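Local coordinates for protein probable hydrolase (Pseudomonas aeruginosa, PDB 3OM8) that probably acts as an alpha/beta-hydrolase-fold enzyme, perhaps opening the lactone ring of 3-oxoadipate enol-lactone, at residues A45-P48 against A49-H53; A154-L157 against G158-P162. All blocks are in the same frame, centred on the assembly; numbering follows the deposited sequence.

Contact 1: A45-P48 against A49-H53; sequences AQLP and ALTRH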
loop_
_atom_site.group_PDB
_atom_site.type_symbol
_atom_site.label_atom_id
_atom_site.label_comp_id
_atom_site.label_asym_id
_atom_site.label_seq_id
_atom_site.Cartn_x
_atom_site.Cartn_y
_atom_site.Cartn_z
ATOM N N ALA B 45 -3.815 17.269 -17.242
ATOM C CA ALA B 45 -2.950 16.210 -17.759
ATOM C C ALA B 45 -3.680 14.865 -17.874
ATOM O O ALA B 45 -3.380 14.074 -18.760
ATOM C CB ALA B 45 -1.683 16.073 -16.910
ATOM N N GLN B 46 -4.645 14.636 -16.985
ATOM C CA GLN B 46 -5.394 13.383 -16.921
ATOM C C GLN B 46 -6.519 13.262 -17.943
ATOM O O GLN B 46 -7.042 12.167 -18.159
ATOM C CB GLN B 46 -5.990 13.188 -15.526
ATOM C CG GLN B 46 -5.011 12.654 -14.503
ATOM C CD GLN B 46 -3.944 13.659 -14.157
ATOM O OE1 GLN B 46 -4.237 14.734 -13.625
ATOM N NE2 GLN B 46 -2.695 13.328 -14.463
ATOM N N LEU B 47 -6.906 14.380 -18.551
ATOM C CA LEU B 47 -8.030 14.395 -19.486
ATOM C C LEU B 47 -7.908 13.386 -20.636
ATOM O O LEU B 47 -8.830 12.607 -20.881
ATOM C CB LEU B 47 -8.249 15.803 -20.062
ATOM C CG LEU B 47 -9.331 16.715 -19.489
ATOM C CD1 LEU B 47 -9.782 17.697 -20.574
ATOM C CD2 LEU B 47 -10.528 15.941 -18.959
ATOM N N PRO B 48 -6.785 13.412 -21.369
ATOM C CA PRO B 48 -6.707 12.506 -22.524
ATOM C C PRO B 48 -6.971 11.043 -22.150
ATOM O O PRO B 48 -7.809 10.402 -22.786
ATOM C CB PRO B 48 -5.275 12.702 -23.025
ATOM C CG PRO B 48 -4.974 14.155 -22.631
ATOM C CD PRO B 48 -5.624 14.320 -21.286
ATOM N N ALA B 49 -6.294 10.535 -21.126
ATOM C CA ALA B 49 -6.513 9.151 -20.706
ATOM C C ALA B 49 -7.914 8.938 -20.122
ATOM O O ALA B 49 -8.557 7.918 -20.379
ATOM C CB ALA B 49 -5.444 8.701 -19.717
ATOM N N LEU B 50 -8.395 9.894 -19.338
ATOM C CA LEU B 50 -9.700 9.736 -18.708
ATOM C C LEU B 50 -10.839 9.750 -19.722
ATOM O O LEU B 50 -11.773 8.958 -19.619
ATOM C CB LEU B 50 -9.929 10.803 -17.632
ATOM C CG LEU B 50 -9.109 10.642 -16.353
ATOM C CD1 LEU B 50 -9.464 11.717 -15.368
ATOM C CD2 LEU B 50 -9.358 9.271 -15.744
ATOM N N THR B 51 -10.753 10.641 -20.706
ATOM C CA THR B 51 -11.855 10.845 -21.647
ATOM C C THR B 51 -11.911 9.780 -22.719
ATOM O O THR B 51 -12.841 9.763 -23.528
ATOM C CB THR B 51 -11.804 12.228 -22.346
ATOM O OG1 THR B 51 -10.588 12.358 -23.096
ATOM C CG2 THR B 51 -11.925 13.372 -21.321
ATOM N N ARG B 52 -10.911 8.904 -22.735
ATOM C CA ARG B 52 -10.930 7.749 -23.636
ATOM C C ARG B 52 -12.077 6.827 -23.269
ATOM O O ARG B 52 -12.652 6.180 -24.129
ATOM C CB ARG B 52 -9.614 6.972 -23.577
ATOM C CG ARG B 52 -8.557 7.446 -24.564
ATOM C CD ARG B 52 -7.453 6.391 -24.758
ATOM N NE ARG B 52 -6.127 6.939 -24.470
ATOM C CZ ARG B 52 -5.459 6.755 -23.330
ATOM N NH1 ARG B 52 -4.262 7.311 -23.173
ATOM N NH2 ARG B 52 -5.976 6.016 -22.348
ATOM N N HIS B 53 -12.416 6.797 -21.983
ATOM C CA HIS B 53 -13.408 5.866 -21.456
ATOM C C HIS B 53 -14.628 6.536 -20.793
ATOM O O HIS B 53 -15.711 5.952 -20.731
ATOM C CB HIS B 53 -12.725 4.940 -20.463
ATOM C CG HIS B 53 -11.472 4.314 -20.997
ATOM N ND1 HIS B 53 -11.463 3.090 -21.634
ATOM C CD2 HIS B 53 -10.189 4.748 -20.995
ATOM C CE1 HIS B 53 -10.226 2.795 -21.995
ATOM N NE2 HIS B 53 -9.435 3.784 -21.620
HETATM O O HOH W 1 -3.940 11.658 -19.904
#
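Thr-51 closes back on Leu-47 with both its backbone and its side chain. Its N reaches Leu-47 O at 2.8 Å as the ordinary helical bond. Its OG1 donates to the same oxygen, also at 2.8 Å, but from above the carbonyl plane, 43° out of it. Two bonds therefore grip one acceptor. The first torsion of Thr-51 (chi1 61°) sets OG1 between the backbone N and the carbonyl carbon, where it can reach back, and leaves CG2 beside the backbone N, 3.8 Å from Leu-47 CD2; these two side chains cross at a slant.

One residue earlier, Leu-50 N bonds to Gln-46 O at 2.9 Å, and the Leu-50 side chain leans over that acceptor until its CD1 lies 3.8 Å from Gln-46 CB. Farther along the chain, the bond from Arg-52 N to Pro-48 O is weak (3.4 Å). Pro-48 O also lies over one face of the Arg-52 guanidinium, toward its rim. A water takes the N-H of Ala-49 and donates to Ala-45 O at 2.7 Å, bridging Ala-45 and Ala-49, four residues apart.

Farther out, the buried amide of Gln-46 is held by Asn-249 and Glu-257. Leu-50 packs on Leu-30, Leu-32 and Val-56 of the sheet and on Leu-261 of helix 253-264, which Ala-49 also touches. This is the short helix 47-51 of a beta-alpha-beta unit, connecting strands 29-33 and 55-59 of the alpha/beta-hydrolase fold.

Contact 2: A154-L157 against G158-P162; sequences AGFL and GNWFP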
loop_
_atom_site.group_PDB
_atom_site.type_symbol
_atom_site.label_atom_id
_atom_site.label_comp_id
_atom_site.label_asym_id
_atom_site.label_seq_id
_atom_site.Cartn_x
_atom_site.Cartn_y
_atom_site.Cartn_z
ATOM N N ALA B 154 3.038 30.081 -0.237
ATOM C CA ALA B 154 4.284 29.461 0.202
ATOM C C ALA B 154 3.972 28.318 1.159
ATOM O O ALA B 154 4.665 27.300 1.188
ATOM C CB ALA B 154 5.189 30.482 0.870
ATOM N N GLY B 155 2.910 28.483 1.933
ATOM C CA GLY B 155 2.477 27.441 2.846
ATOM C C GLY B 155 2.064 26.203 2.079
ATOM O O GLY B 155 2.635 25.131 2.261
ATOM N N PHE B 156 1.074 26.351 1.208
ATOM C CA PHE B 156 0.579 25.220 0.443
ATOM C C PHE B 156 1.649 24.569 -0.425
ATOM O O PHE B 156 1.837 23.357 -0.368
ATOM C CB PHE B 156 -0.579 25.626 -0.447
ATOM C CG PHE B 156 -1.880 25.773 0.274
ATOM C CD1 PHE B 156 -2.649 24.657 0.578
ATOM C CD2 PHE B 156 -2.355 27.035 0.622
ATOM C CE1 PHE B 156 -3.863 24.790 1.225
ATOM C CE2 PHE B 156 -3.566 27.175 1.270
ATOM C CZ PHE B 156 -4.326 26.050 1.569
ATOM N N LEU B 157 2.321 25.366 -1.250
ATOM C CA LEU B 157 3.325 24.820 -2.156
ATOM C C LEU B 157 4.389 24.051 -1.383
ATOM O O LEU B 157 4.877 23.024 -1.835
ATOM C CB LEU B 157 3.969 25.919 -3.001
ATOM C CG LEU B 157 3.043 26.629 -3.990
ATOM C CD1 LEU B 157 3.773 27.777 -4.665
ATOM C CD2 LEU B 157 2.494 25.661 -5.025
ATOM N N GLY B 158 4.730 24.546 -0.203
ATOM C CA GLY B 158 5.737 23.918 0.622
ATOM C C GLY B 158 5.311 22.559 1.144
ATOM O O GLY B 158 6.156 21.685 1.325
ATOM N N ASN B 159 4.011 22.381 1.386
ATOM C CA ASN B 159 3.483 21.090 1.834
ATOM C C ASN B 159 3.133 20.154 0.687
ATOM O O ASN B 159 3.086 18.941 0.869
ATOM C CB ASN B 159 2.235 21.269 2.701
ATOM C CG ASN B 159 2.550 21.872 4.053
ATOM O OD1 ASN B 159 2.904 21.170 5.007
ATOM N ND2 ASN B 159 2.433 23.182 4.140
ATOM N N TRP B 160 2.864 20.732 -0.479
ATOM C CA TRP B 160 2.340 19.989 -1.620
ATOM C C TRP B 160 3.440 19.314 -2.426
ATOM O O TRP B 160 3.242 18.240 -2.966
ATOM C CB TRP B 160 1.602 20.925 -2.565
ATOM C CG TRP B 160 0.210 21.301 -2.164
ATOM C CD1 TRP B 160 -0.497 20.846 -1.092
ATOM C CD2 TRP B 160 -0.646 22.221 -2.852
ATOM N NE1 TRP B 160 -1.744 21.429 -1.070
ATOM C CE2 TRP B 160 -1.861 22.268 -2.146
ATOM C CE3 TRP B 160 -0.505 22.999 -4.005
ATOM C CZ2 TRP B 160 -2.925 23.058 -2.555
ATOM C CZ3 TRP B 160 -1.565 23.781 -4.410
ATOM C CH2 TRP B 160 -2.757 23.808 -3.686
ATOM N N PHE B 161 4.587 19.964 -2.537
ATOM C CA PHE B 161 5.616 19.469 -3.425
ATOM C C PHE B 161 6.889 19.066 -2.696
ATOM O O PHE B 161 7.236 19.642 -1.651
ATOM C CB PHE B 161 5.941 20.500 -4.516
ATOM C CG PHE B 161 4.796 20.785 -5.434
ATOM C CD1 PHE B 161 4.370 19.839 -6.347
ATOM C CD2 PHE B 161 4.130 21.993 -5.373
ATOM C CE1 PHE B 161 3.302 20.095 -7.191
ATOM C CE2 PHE B 161 3.065 22.252 -6.208
ATOM C CZ PHE B 161 2.654 21.310 -7.121
ATOM N N PRO B 162 7.589 18.064 -3.255
ATOM C CA PRO B 162 8.948 17.744 -2.820
ATOM C C PRO B 162 9.764 19.026 -2.853
ATOM O O PRO B 162 9.746 19.715 -3.870
ATOM C CB PRO B 162 9.444 16.787 -3.914
ATOM C CG PRO B 162 8.208 16.166 -4.470
ATOM C CD PRO B 162 7.146 17.220 -4.384
#
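Phe-156 and Trp-160, one helical turn apart, fit against each other through the base of one side chain and the face of the other. Phe-156 CB sits over the six-membered ring of Trp-160, 4.0 Å from its centroid and only 11° off the normal, a CH-pi contact. The phenyl ring then slants across the indole: the two ring planes stand at 54°, neither stacked nor edge-to-face, and Phe-156 CD1 comes to 3.5 Å from Trp-160 CZ2. Phe-156 O lies over an indole face as well, toward the pyrrole end, while accepting Trp-160 N at 2.8 Å.

Leu-157 supplies a second bump. Its CD2 meets the edge of the Phe-161 ring near the ring plane, 3.7 Å from CE2, and the two side chains run alongside each other. That methyl also approaches Trp-160 CE3, at 4.1 Å, so it bridges both aromatic rings.

Around the helix, Asn-159 has its CG beside the backbone N, which turns the amide back along the helix toward Gly-155. Its ND2 donates to Gly-155 O at 2.7 Å from 45° above the carbonyl plane, and its backbone N uses the same oxygen. Asn-159 also packs on Trp-129 of a second subunit.

The indole meets the ring of His-246, probably a member of a Ser-His-Asp triad. Chemically, Trp-160 presents an aromatic surface to that probable site, backed by Phe-156 and Leu-157, while ND2 of Asn-159 is bonded to the helix backbone.

Overall arrangement
Contact 1 and contact 2 lie in series along the chain, their centres 26 Å apart and their nearest atoms about 11 Å apart, with no touch between them. Each sits well out from the middle of the subunit, about 17 Å and 16 Å from its centre respectively. Residues 45-53 belong to the sheet-and-helix framework, whereas residues 154-162 place Trp-160 against His-246 of the probable Ser-101, His-246, Asp-219 triad. Both neighbour the region 247-257, which follows that histidine: Asn-249 and Glu-257 hydrogen-bond to Gln-46 of contact 1, and Leu-247 touches Phe-161 of contact 2. A bound 1,2-ethanediol, probably from crystallisation, lies about 6 Å from the Phe-156 side chain.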